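Local coordinates for ZmpA Glycopeptidase (Clostridium perfringens, PDB 6XSX), which probably cleaves the peptide backbone of glycosylated proteins as a metalloprotease, this chain being its M60 catalytic module, at residues E215-K218 / E219-Y223; V273-W277 / G278-E282; H281-G284 / H285-T289; H305-I309 / K310-S314. All coordinates share one frame; numbering follows the deposited sequence.

Interaction 1: residues E215-K218 / E219-Y223; sequences EVIK and ETMKY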
loop_
_atom_site.group_PDB
_atom_site.type_symbol
_atom_site.label_atom_id
_atom_site.label_comp_id
_atom_site.label_asym_id
_atom_site.label_seq_id
_atom_site.Cartn_x
_atom_site.Cartn_y
_atom_site.Cartn_z
ATOM N N GLU A 215 -5.650 1.430 11.604
ATOM C CA GLU A 215 -4.297 1.945 11.739
ATOM C C GLU A 215 -3.601 1.941 10.376
ATOM O O GLU A 215 -2.804 2.833 10.105
ATOM C CB GLU A 215 -3.488 1.136 12.760
ATOM C CG GLU A 215 -3.843 1.424 14.214
ATOM C CD GLU A 215 -3.614 2.854 14.694
ATOM O OE1 GLU A 215 -2.914 3.617 13.999
ATOM O OE2 GLU A 215 -4.135 3.208 15.768
ATOM N N VAL A 216 -3.879 0.927 9.540
ATOM C CA VAL A 216 -3.235 0.843 8.236
ATOM C C VAL A 216 -3.695 2.011 7.359
ATOM O O VAL A 216 -2.862 2.654 6.717
ATOM C CB VAL A 216 -3.458 -0.521 7.552
ATOM C CG1 VAL A 216 -3.049 -0.512 6.088
ATOM C CG2 VAL A 216 -2.738 -1.642 8.285
ATOM N N ILE A 217 -5.011 2.294 7.353
ATOM C CA ILE A 217 -5.562 3.357 6.518
ATOM C C ILE A 217 -5.052 4.720 6.997
ATOM O O ILE A 217 -4.695 5.572 6.183
ATOM C CB ILE A 217 -7.107 3.300 6.455
ATOM C CG1 ILE A 217 -7.609 1.998 5.824
ATOM C CG2 ILE A 217 -7.670 4.530 5.740
ATOM C CD1 ILE A 217 -7.235 1.840 4.367
ATOM N N LYS A 218 -5.011 4.910 8.322
ATOM C CA LYS A 218 -4.477 6.128 8.919
ATOM C C LYS A 218 -3.042 6.358 8.435
ATOM O O LYS A 218 -2.733 7.401 7.867
ATOM C CB LYS A 218 -4.558 6.051 10.447
ATOM C CG LYS A 218 -4.439 7.384 11.176
ATOM C CD LYS A 218 -4.720 7.265 12.662
ATOM C CE LYS A 218 -4.111 8.389 13.474
ATOM N NZ LYS A 218 -3.657 7.891 14.796
ATOM N N GLU A 219 -2.170 5.369 8.652
ATOM C CA GLU A 219 -0.765 5.479 8.286
ATOM C C GLU A 219 -0.643 5.731 6.779
ATOM O O GLU A 219 0.120 6.600 6.363
ATOM C CB GLU A 219 0.012 4.254 8.792
ATOM C CG GLU A 219 1.508 4.275 8.514
ATOM C CD GLU A 219 2.241 5.535 8.948
ATOM O OE1 GLU A 219 1.813 6.159 9.938
ATOM O OE2 GLU A 219 3.229 5.901 8.290
ATOM N N THR A 220 -1.447 5.021 5.975
ATOM C CA THR A 220 -1.398 5.150 4.526
ATOM C C THR A 220 -1.774 6.567 4.106
ATOM O O THR A 220 -1.134 7.157 3.234
ATOM C CB THR A 220 -2.306 4.149 3.798
ATOM O OG1 THR A 220 -1.756 2.845 3.980
ATOM C CG2 THR A 220 -2.415 4.435 2.313
ATOM N N MET A 221 -2.811 7.111 4.740
ATOM C CA MET A 221 -3.297 8.397 4.289
ATOM C C MET A 221 -2.349 9.514 4.730
ATOM O O MET A 221 -2.111 10.450 3.969
ATOM C CB MET A 221 -4.750 8.624 4.712
ATOM C CG MET A 221 -5.670 7.839 3.806
ATOM S SD MET A 221 -7.419 8.020 4.135
ATOM C CE MET A 221 -7.756 9.588 3.332
ATOM N N LYS A 222 -1.757 9.373 5.922
ATOM C CA LYS A 222 -0.683 10.265 6.338
ATOM C C LYS A 222 0.478 10.220 5.334
ATOM O O LYS A 222 0.918 11.257 4.841
ATOM C CB LYS A 222 -0.223 9.915 7.757
ATOM C CG LYS A 222 0.918 10.777 8.283
ATOM C CD LYS A 222 1.349 10.342 9.668
ATOM C CE LYS A 222 2.741 10.814 10.033
ATOM N NZ LYS A 222 3.150 10.271 11.352
ATOM N N TYR A 223 0.965 9.017 5.013
ATOM C CA TYR A 223 2.071 8.867 4.074
ATOM C C TYR A 223 1.758 9.500 2.717
ATOM O O TYR A 223 2.671 9.989 2.053
ATOM C CB TYR A 223 2.448 7.389 3.929
ATOM C CG TYR A 223 3.660 7.051 3.090
ATOM C CD1 TYR A 223 4.922 7.565 3.368
ATOM C CD2 TYR A 223 3.552 6.137 2.051
ATOM C CE1 TYR A 223 6.031 7.200 2.614
ATOM C CE2 TYR A 223 4.643 5.770 1.281
ATOM C CZ TYR A 223 5.887 6.305 1.562
ATOM O OH TYR A 223 6.954 5.915 0.805
#

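Interaction 2: residues V273-W277 / G278-E282; sequences VDTGW and GFMHE. With EDO (1,2-ethanediol), chain H.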
loop_
_atom_site.group_PDB
_atom_site.type_symbol
_atom_site.label_atom_id
_atom_site.label_comp_id
_atom_site.label_asym_id
_atom_site.label_seq_id
_atom_site.Cartn_x
_atom_site.Cartn_y
_atom_site.Cartn_z
ATOM N N VAL A 273 -4.149 -8.592 9.567
ATOM C CA VAL A 273 -3.808 -7.283 9.027
ATOM C C VAL A 273 -2.309 -7.227 8.715
ATOM O O VAL A 273 -1.592 -6.313 9.127
ATOM C CB VAL A 273 -4.281 -6.139 9.946
ATOM C CG1 VAL A 273 -4.189 -4.794 9.248
ATOM C CG2 VAL A 273 -5.711 -6.363 10.424
ATOM N N ASP A 274 -1.859 -8.222 7.943
ATOM C CA ASP A 274 -0.516 -8.305 7.392
ATOM C C ASP A 274 -0.184 -7.005 6.666
ATOM O O ASP A 274 -0.969 -6.562 5.836
ATOM C CB ASP A 274 -0.458 -9.491 6.424
ATOM C CG ASP A 274 0.919 -9.785 5.848
ATOM O OD1 ASP A 274 1.422 -8.956 5.059
ATOM O OD2 ASP A 274 1.466 -10.850 6.172
ATOM N N THR A 275 0.980 -6.404 6.956
ATOM C CA THR A 275 1.408 -5.233 6.202
ATOM C C THR A 275 2.666 -5.528 5.387
ATOM O O THR A 275 3.434 -4.614 5.080
ATOM C CB THR A 275 1.610 -3.992 7.082
ATOM O OG1 THR A 275 2.521 -4.308 8.131
ATOM C CG2 THR A 275 0.324 -3.446 7.659
ATOM N N GLY A 276 2.878 -6.807 5.057
ATOM C CA GLY A 276 3.975 -7.207 4.192
ATOM C C GLY A 276 3.698 -6.827 2.739
ATOM O O GLY A 276 2.625 -6.295 2.421
ATOM N N TRP A 277 4.670 -7.134 1.864
ATOM C CA TRP A 277 4.694 -6.636 0.493
ATOM C C TRP A 277 3.398 -6.956 -0.261
ATOM O O TRP A 277 2.807 -6.073 -0.885
ATOM C CB TRP A 277 5.930 -7.140 -0.264
ATOM C CG TRP A 277 5.997 -6.567 -1.647
ATOM C CD1 TRP A 277 5.367 -7.051 -2.757
ATOM C CD2 TRP A 277 6.649 -5.351 -2.056
ATOM N NE1 TRP A 277 5.596 -6.231 -3.828
ATOM C CE2 TRP A 277 6.383 -5.182 -3.432
ATOM C CE3 TRP A 277 7.445 -4.399 -1.403
ATOM C CZ2 TRP A 277 6.887 -4.107 -4.170
ATOM C CZ3 TRP A 277 7.945 -3.341 -2.132
ATOM C CH2 TRP A 277 7.671 -3.200 -3.495
ATOM N N GLY A 278 2.994 -8.234 -0.256
ATOM C CA GLY A 278 1.799 -8.689 -0.956
ATOM C C GLY A 278 0.576 -7.801 -0.710
ATOM O O GLY A 278 -0.015 -7.296 -1.659
ATOM N N PHE A 279 0.212 -7.586 0.564
ATOM C CA PHE A 279 -0.989 -6.828 0.892
ATOM C C PHE A 279 -0.836 -5.353 0.540
ATOM O O PHE A 279 -1.742 -4.764 -0.048
ATOM C CB PHE A 279 -1.386 -7.005 2.360
ATOM C CG PHE A 279 -2.193 -8.253 2.617
ATOM C CD1 PHE A 279 -3.576 -8.242 2.488
ATOM C CD2 PHE A 279 -1.565 -9.448 2.938
ATOM C CE1 PHE A 279 -4.321 -9.393 2.705
ATOM C CE2 PHE A 279 -2.309 -10.599 3.157
ATOM C CZ PHE A 279 -3.684 -10.570 3.035
ATOM N N MET A 280 0.304 -4.758 0.910
ATOM C CA MET A 280 0.458 -3.315 0.818
ATOM C C MET A 280 0.698 -2.881 -0.628
ATOM O O MET A 280 0.337 -1.772 -1.011
ATOM C CB MET A 280 1.559 -2.815 1.756
ATOM C CG MET A 280 1.228 -3.086 3.215
ATOM S SD MET A 280 -0.438 -2.481 3.655
ATOM C CE MET A 280 -0.173 -0.716 3.550
ATOM N N HIS A 281 1.244 -3.785 -1.447
ATOM C CA HIS A 281 1.391 -3.508 -2.868
ATOM C C HIS A 281 0.019 -3.286 -3.497
ATOM O O HIS A 281 -0.144 -2.386 -4.313
ATOM C CB HIS A 281 2.198 -4.621 -3.553
ATOM C CG HIS A 281 2.190 -4.569 -5.045
ATOM N ND1 HIS A 281 3.145 -3.870 -5.769
ATOM C CD2 HIS A 281 1.357 -5.129 -5.952
ATOM C CE1 HIS A 281 2.897 -3.998 -7.058
ATOM N NE2 HIS A 281 1.801 -4.772 -7.200
ATOM N N GLU A 282 -0.970 -4.093 -3.092
ATOM C CA GLU A 282 -2.329 -3.952 -3.600
ATOM C C GLU A 282 -2.966 -2.659 -3.108
ATOM O O GLU A 282 -3.661 -1.996 -3.867
ATOM C CB GLU A 282 -3.212 -5.143 -3.221
ATOM C CG GLU A 282 -2.700 -6.467 -3.767
ATOM C CD GLU A 282 -2.218 -6.435 -5.207
ATOM O OE1 GLU A 282 -2.875 -5.781 -6.032
ATOM O OE2 GLU A 282 -1.169 -7.057 -5.500
HETATM C C1 EDO H . -3.567 -4.944 5.001
HETATM O O1 EDO H . -3.767 -6.221 5.620
HETATM C C2 EDO H . -4.728 -4.314 4.297
HETATM O O2 EDO H . -5.373 -5.124 3.311
HETATM O O HOH W 1 1.853 -9.658 2.364
#

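Interaction 3: residues H281-G284 / H285-T289; sequences HEMG and HNFDT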
loop_
_atom_site.group_PDB
_atom_site.type_symbol
_atom_site.label_atom_id
_atom_site.label_comp_id
_atom_site.label_asym_id
_atom_site.label_seq_id
_atom_site.Cartn_x
_atom_site.Cartn_y
_atom_site.Cartn_z
ATOM N N HIS A 281 1.244 -3.785 -1.447
ATOM C CA HIS A 281 1.391 -3.508 -2.868
ATOM C C HIS A 281 0.019 -3.286 -3.497
ATOM O O HIS A 281 -0.144 -2.386 -4.313
ATOM C CB HIS A 281 2.198 -4.621 -3.553
ATOM C CG HIS A 281 2.190 -4.569 -5.045
ATOM N ND1 HIS A 281 3.145 -3.870 -5.769
ATOM C CD2 HIS A 281 1.357 -5.129 -5.952
ATOM C CE1 HIS A 281 2.897 -3.998 -7.058
ATOM N NE2 HIS A 281 1.801 -4.772 -7.200
ATOM N N GLU A 282 -0.970 -4.093 -3.092
ATOM C CA GLU A 282 -2.329 -3.952 -3.600
ATOM C C GLU A 282 -2.966 -2.659 -3.108
ATOM O O GLU A 282 -3.661 -1.996 -3.867
ATOM C CB GLU A 282 -3.212 -5.143 -3.221
ATOM C CG GLU A 282 -2.700 -6.467 -3.767
ATOM C CD GLU A 282 -2.218 -6.435 -5.207
ATOM O OE1 GLU A 282 -2.875 -5.781 -6.032
ATOM O OE2 GLU A 282 -1.169 -7.057 -5.500
ATOM N N MET A 283 -2.759 -2.314 -1.834
ATOM C CA MET A 283 -3.338 -1.076 -1.338
ATOM C C MET A 283 -2.723 0.094 -2.114
ATOM O O MET A 283 -3.425 1.039 -2.477
ATOM C CB MET A 283 -3.106 -0.905 0.169
ATOM C CG MET A 283 -3.692 0.383 0.724
ATOM S SD MET A 283 -3.854 0.367 2.535
ATOM C CE MET A 283 -5.143 -0.865 2.724
ATOM N N GLY A 284 -1.415 -0.013 -2.399
ATOM C CA GLY A 284 -0.678 0.969 -3.185
ATOM C C GLY A 284 -1.315 1.247 -4.549
ATOM O O GLY A 284 -1.464 2.402 -4.936
ATOM N N HIS A 285 -1.685 0.180 -5.269
ATOM C CA HIS A 285 -2.346 0.314 -6.559
ATOM C C HIS A 285 -3.633 1.116 -6.400
ATOM O O HIS A 285 -3.997 1.868 -7.290
ATOM C CB HIS A 285 -2.761 -1.051 -7.124
ATOM C CG HIS A 285 -1.697 -1.824 -7.823
ATOM N ND1 HIS A 285 -0.834 -1.244 -8.737
ATOM C CD2 HIS A 285 -1.392 -3.142 -7.782
ATOM C CE1 HIS A 285 -0.015 -2.169 -9.206
ATOM N NE2 HIS A 285 -0.344 -3.350 -8.637
ATOM N N ASN A 286 -4.335 0.913 -5.280
ATOM C CA ASN A 286 -5.639 1.523 -5.077
ATOM C C ASN A 286 -5.497 3.006 -4.745
ATOM O O ASN A 286 -6.422 3.787 -4.977
ATOM C CB ASN A 286 -6.461 0.770 -4.026
ATOM C CG ASN A 286 -7.264 -0.364 -4.632
ATOM O OD1 ASN A 286 -7.960 -0.171 -5.628
ATOM N ND2 ASN A 286 -7.180 -1.543 -4.037
ATOM N N PHE A 287 -4.339 3.397 -4.206
ATOM C CA PHE A 287 -4.206 4.772 -3.740
ATOM C C PHE A 287 -3.677 5.757 -4.791
ATOM O O PHE A 287 -3.541 6.935 -4.469
ATOM C CB PHE A 287 -3.451 4.852 -2.408
ATOM C CG PHE A 287 -4.361 4.798 -1.208
ATOM C CD1 PHE A 287 -4.874 5.960 -0.655
ATOM C CD2 PHE A 287 -4.737 3.583 -0.655
ATOM C CE1 PHE A 287 -5.733 5.911 0.436
ATOM C CE2 PHE A 287 -5.592 3.535 0.433
ATOM C CZ PHE A 287 -6.080 4.698 0.984
ATOM N N ASP A 288 -3.387 5.324 -6.031
ATOM C CA ASP A 288 -3.002 6.313 -7.039
ATOM C C ASP A 288 -3.336 5.873 -8.463
ATOM O O ASP A 288 -2.855 4.843 -8.931
ATOM C CB ASP A 288 -1.540 6.751 -6.916
ATOM C CG ASP A 288 -1.224 8.059 -7.629
ATOM O OD1 ASP A 288 -2.164 8.742 -8.098
ATOM O OD2 ASP A 288 -0.033 8.398 -7.698
ATOM N N THR A 289 -4.113 6.713 -9.158
ATOM C CA THR A 289 -4.508 6.459 -10.535
ATOM C C THR A 289 -4.124 7.638 -11.423
ATOM O O THR A 289 -4.565 7.714 -12.569
ATOM C CB THR A 289 -6.028 6.299 -10.678
ATOM O OG1 THR A 289 -6.666 7.477 -10.175
ATOM C CG2 THR A 289 -6.560 5.056 -10.004
#

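Interaction 4: residues H305-I309 / K310-S314; sequences HFERI and KGVPS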
loop_
_atom_site.group_PDB
_atom_site.type_symbol
_atom_site.label_atom_id
_atom_site.label_comp_id
_atom_site.label_asym_id
_atom_site.label_seq_id
_atom_site.Cartn_x
_atom_site.Cartn_y
_atom_site.Cartn_z
ATOM N N HIS A 305 7.409 1.624 2.473
ATOM C CA HIS A 305 7.241 2.385 3.704
ATOM C C HIS A 305 6.836 1.464 4.850
ATOM O O HIS A 305 7.405 1.556 5.947
ATOM C CB HIS A 305 6.253 3.543 3.503
ATOM C CG HIS A 305 5.838 4.269 4.742
ATOM N ND1 HIS A 305 6.696 5.085 5.453
ATOM C CD2 HIS A 305 4.639 4.348 5.363
ATOM C CE1 HIS A 305 6.046 5.636 6.460
ATOM N NE2 HIS A 305 4.779 5.180 6.440
ATOM N N PHE A 306 5.879 0.566 4.563
ATOM C CA PHE A 306 5.359 -0.373 5.542
ATOM C C PHE A 306 6.449 -1.349 5.975
ATOM O O PHE A 306 6.442 -1.797 7.119
ATOM C CB PHE A 306 4.026 -0.987 5.090
ATOM C CG PHE A 306 2.823 -0.228 5.598
ATOM C CD1 PHE A 306 2.310 -0.473 6.865
ATOM C CD2 PHE A 306 2.226 0.760 4.830
ATOM C CE1 PHE A 306 1.221 0.246 7.344
ATOM C CE2 PHE A 306 1.140 1.482 5.307
ATOM C CZ PHE A 306 0.633 1.213 6.563
ATOM N N GLU A 307 7.376 -1.655 5.055
ATOM C CA GLU A 307 8.566 -2.424 5.387
ATOM C C GLU A 307 9.450 -1.631 6.351
ATOM O O GLU A 307 9.870 -2.148 7.389
ATOM C CB GLU A 307 9.306 -2.824 4.109
ATOM C CG GLU A 307 8.723 -4.075 3.479
ATOM C CD GLU A 307 9.240 -4.439 2.099
ATOM O OE1 GLU A 307 9.717 -3.527 1.373
ATOM O OE2 GLU A 307 9.152 -5.635 1.753
ATOM N N ARG A 308 9.712 -0.365 6.015
ATOM C CA ARG A 308 10.606 0.457 6.819
ATOM C C ARG A 308 10.038 0.680 8.222
ATOM O O ARG A 308 10.776 0.575 9.198
ATOM C CB ARG A 308 10.878 1.804 6.145
ATOM C CG ARG A 308 11.696 2.760 6.997
ATOM C CD ARG A 308 11.528 4.182 6.496
ATOM N NE ARG A 308 12.545 5.083 7.024
ATOM C CZ ARG A 308 12.784 6.320 6.591
ATOM N NH1 ARG A 308 12.069 6.848 5.608
ATOM N NH2 ARG A 308 13.739 7.030 7.157
ATOM N N ILE A 309 8.737 0.990 8.332
ATOM C CA ILE A 309 8.223 1.355 9.648
ATOM C C ILE A 309 8.190 0.143 10.578
ATOM O O ILE A 309 8.023 0.326 11.773
ATOM C CB ILE A 309 6.869 2.092 9.605
ATOM C CG1 ILE A 309 5.735 1.202 9.082
ATOM C CG2 ILE A 309 7.000 3.400 8.843
ATOM C CD1 ILE A 309 4.395 1.891 8.994
ATOM N N LYS A 310 8.375 -1.074 10.041
ATOM C CA LYS A 310 8.396 -2.278 10.863
ATOM C C LYS A 310 9.828 -2.776 11.071
ATOM O O LYS A 310 10.034 -3.795 11.727
ATOM C CB LYS A 310 7.518 -3.379 10.252
ATOM C CG LYS A 310 6.006 -3.165 10.330
ATOM C CD LYS A 310 5.170 -4.423 10.045
ATOM C CE LYS A 310 5.609 -5.208 8.822
ATOM N NZ LYS A 310 5.342 -4.492 7.548
ATOM N N GLY A 311 10.821 -2.061 10.517
ATOM C CA GLY A 311 12.221 -2.464 10.620
ATOM C C GLY A 311 12.575 -3.623 9.686
ATOM O O GLY A 311 13.579 -4.301 9.870
ATOM N N VAL A 312 11.729 -3.867 8.683
ATOM C CA VAL A 312 11.929 -4.992 7.784
ATOM C C VAL A 312 12.769 -4.496 6.608
ATOM O O VAL A 312 12.484 -3.428 6.057
ATOM C CB VAL A 312 10.574 -5.565 7.318
ATOM C CG1 VAL A 312 10.714 -6.528 6.152
ATOM C CG2 VAL A 312 9.815 -6.221 8.465
ATOM N N PRO A 313 13.843 -5.224 6.215
ATOM C CA PRO A 313 14.608 -4.865 5.020
ATOM C C PRO A 313 13.678 -4.752 3.813
ATOM O O PRO A 313 12.929 -5.679 3.515
ATOM C CB PRO A 313 15.601 -6.030 4.885
ATOM C CG PRO A 313 15.792 -6.505 6.326
ATOM C CD PRO A 313 14.412 -6.376 6.943
ATOM N N SER A 314 13.734 -3.599 3.127
ATOM C CA SER A 314 12.830 -3.327 2.023
ATOM C C SER A 314 13.024 -4.341 0.899
ATOM O O SER A 314 14.044 -5.026 0.823
ATOM C CB SER A 314 12.955 -1.908 1.519
ATOM O OG SER A 314 13.883 -1.821 0.448
#

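Interaction 1: residues E215-K218 / E219-Y223
Helix 206-224 of the M60 peptidase module carries this contact, in which one turn, Glu215 to Lys218, hands over to the next by regular i to i+4 bonding. Val216 O accepts twice from the same residue: Thr220 N reaches it at 2.9 Å and Thr220 OG1 at 3.0 Å, the two donors coming from opposite faces of the carbonyl plane. The hydroxyl can fold back in this way because OG1 lies anti to the carbonyl carbon and beside the backbone N (chi1 -69°), which turns it toward the preceding turn. It approaches from above the plane, 39° out of it, whereas the amide lies closer to the plane. A buried hydroxyl is thereby satisfied inside its own helix. Next along the helix, Ile217 and Met221 run side by side and point the same way, with Ile217 CG2 touching Met221 SD at 3.8 Å. Their backbones are joined as well, Met221 N donating to Ile217 O at 2.8 Å. On the exposed side the bonding is straighter: Lys222 N meets Lys218 O at 2.9 Å, and Glu219 N meets Glu215 O at 3.0 Å. Glu219 sends its carboxylate off the helix, where OE2 is hydrogen-bonded to His305 NE2. Val216, Ile217 and Thr220 face helix 277-286 through Met283, and Thr220 and Glu219 also lean on Phe306 of helix 301-309, so that this helix packs against both.

Interaction 2: residues V273-W277 / G278-E282
Trp277 and His281 meet one turn apart at the start of helix 277-286, and the indole is the side chain to follow. From CB, CG stands anti to the backbone N (chi1 -177°), which carries the ring toward His281 one turn on. CD1 and NE1 present one ring face to His281 CB, which sits 4.2 Å from the centroid of the five-membered ring as a CH-pi contact. NE1 lies 3.9 Å from His281 ND1, CZ2 4.1 Å from the same nitrogen, and the benzo ring goes on to Glu307 of helix 301-309. The two rings are inclined by only 25° but slid so far apart that they barely overlap. In the backbone, His281 N donates to Trp277 O at 2.8 Å, and Met280 N to Gly276 O. Gly276 occupies the N-cap position, and its own N is held by Asp274 OD1 at 2.6 Å in an Asx turn. The same oxygen accepts a hydrogen bond from a water, which in turn accepts from Phe279 N, while Asp274 CB lies 3.7 Å from Phe279 CD2. An ethanediol, probably from the crystallisation liquor, donates a hydrogen bond from O1 to Asp274 O. A carboxylate near the amino end of a helix would be expected to suit the helix dipole; between the indole and His281 the contact is by CH-pi and van der Waals packing, and His281 ND1 is buried with no partner.

Interaction 3: residues H281-G284 / H285-T289
Between the rings of His281 and His285 lies the closest side-chain approach, with the two NE2 atoms 2.9 Å apart. Their planes stand at 78° and their centroids are 4.4 Å apart, the rings meeting obliquely. His285 reaches this position with CG anti to its carbonyl carbon (chi1 -82°), while the His281 ring comes from the preceding turn. Glu282 lies alongside His285 and points the same way, its OE1 near the plane of the imidazole at the CD2 edge, 3.5 Å from that carbon. The other carboxylate oxygen, OE2, lies in the plane of the His281 ring at its edge, so the carboxylate sits by both imidazoles. This is the spacing of the HExxH signature of zinc metallopeptidases, with both histidines on one face of helix 277-286. No metal is bound to them here, but the arrangement is consistent with a metal site in this catalytic module.

Apolar contact occupies another side of the helix. Met283 and Phe287 run side by side, CG of the methionine touching CD2 of the ring at 3.6 Å, and the sulfur adds an oblique Met-aromatic contact, SD being 5.3 Å from the ring centroid.

Backbone bonds show the helix giving out. His285 N still donates to His281 O at 3.1 Å, and Asn286 N bonds weakly to Glu282 O and Met283 O. Phe287 N bonds weakly to Met283 O and, at a better angle, to Gly284 O, three residues back, at 3.1 Å. The Asn286 amide is held by Gly258, Tyr240 and Ile259.

Interaction 4: residues H305-I309 / K310-S314
Two bends in the Lys310 chain, at chi3 (-46°) and chi4 (-69°), curl its amine back over the last turn of helix 301-309, where NZ donates to Phe306 O at 2.9 Å. The ammonium arrives from well above the carbonyl plane. CG passes 3.5 Å from the same oxygen, so the lysine chain folds over this carbonyl. Thr275 OG1 is a second partner of NZ, tying the helix end to the loop ahead of helix 277-286.

Glu307, in contrast, runs extended beyond CG and carries its carboxylate past Val312 to Ser314. Its CG is 4.1 Å from Val312 CG1, the two side chains crossing obliquely, and OE1 comes within 3.2 Å of Ser314 CA. There OE1 accepts from Asn315 N, while OE2 forms a salt bridge with Arg318, so this buried carboxylate is held by both ends of the short helix 315-318.

The turn between is a Schellman motif that closes helix 301-309. Val312 N reaches back to Glu307 O at 2.8 Å and Gly311 N to Arg308 O at 2.9 Å, and Gly311 takes the positive phi (76°) of the motif. Glu307 O also accepts from Lys310 N at 3.2 Å, its two donors standing on opposite faces of the carbonyl plane. Within the turn, Val312 CB rests 3.5 Å from Glu307 O. Ser314 is the N-cap of the following helix; its OG bonds weakly to Ile316 N, and more firmly to Asp436.

In the fold
Interactions 2 and 3 share His281 and Glu282 on helix 277-286: the first builds its capped, partly exposed start, the second its buried end with the histidine pair. Interaction 1, half buried on helix 206-224, packs on both through Val216 and Thr220 by van der Waals contact, the threonine hydroxyl among the touching atoms. Interaction 4 closes helix 301-309 farther from the chain centre and joins interactions 1 and 2 by a probable hydrogen bond each, beside apolar packing of Phe306. Interactions 3 and 4 do not touch, their nearest atoms being about 6 Å apart; helix 206-224 meets both.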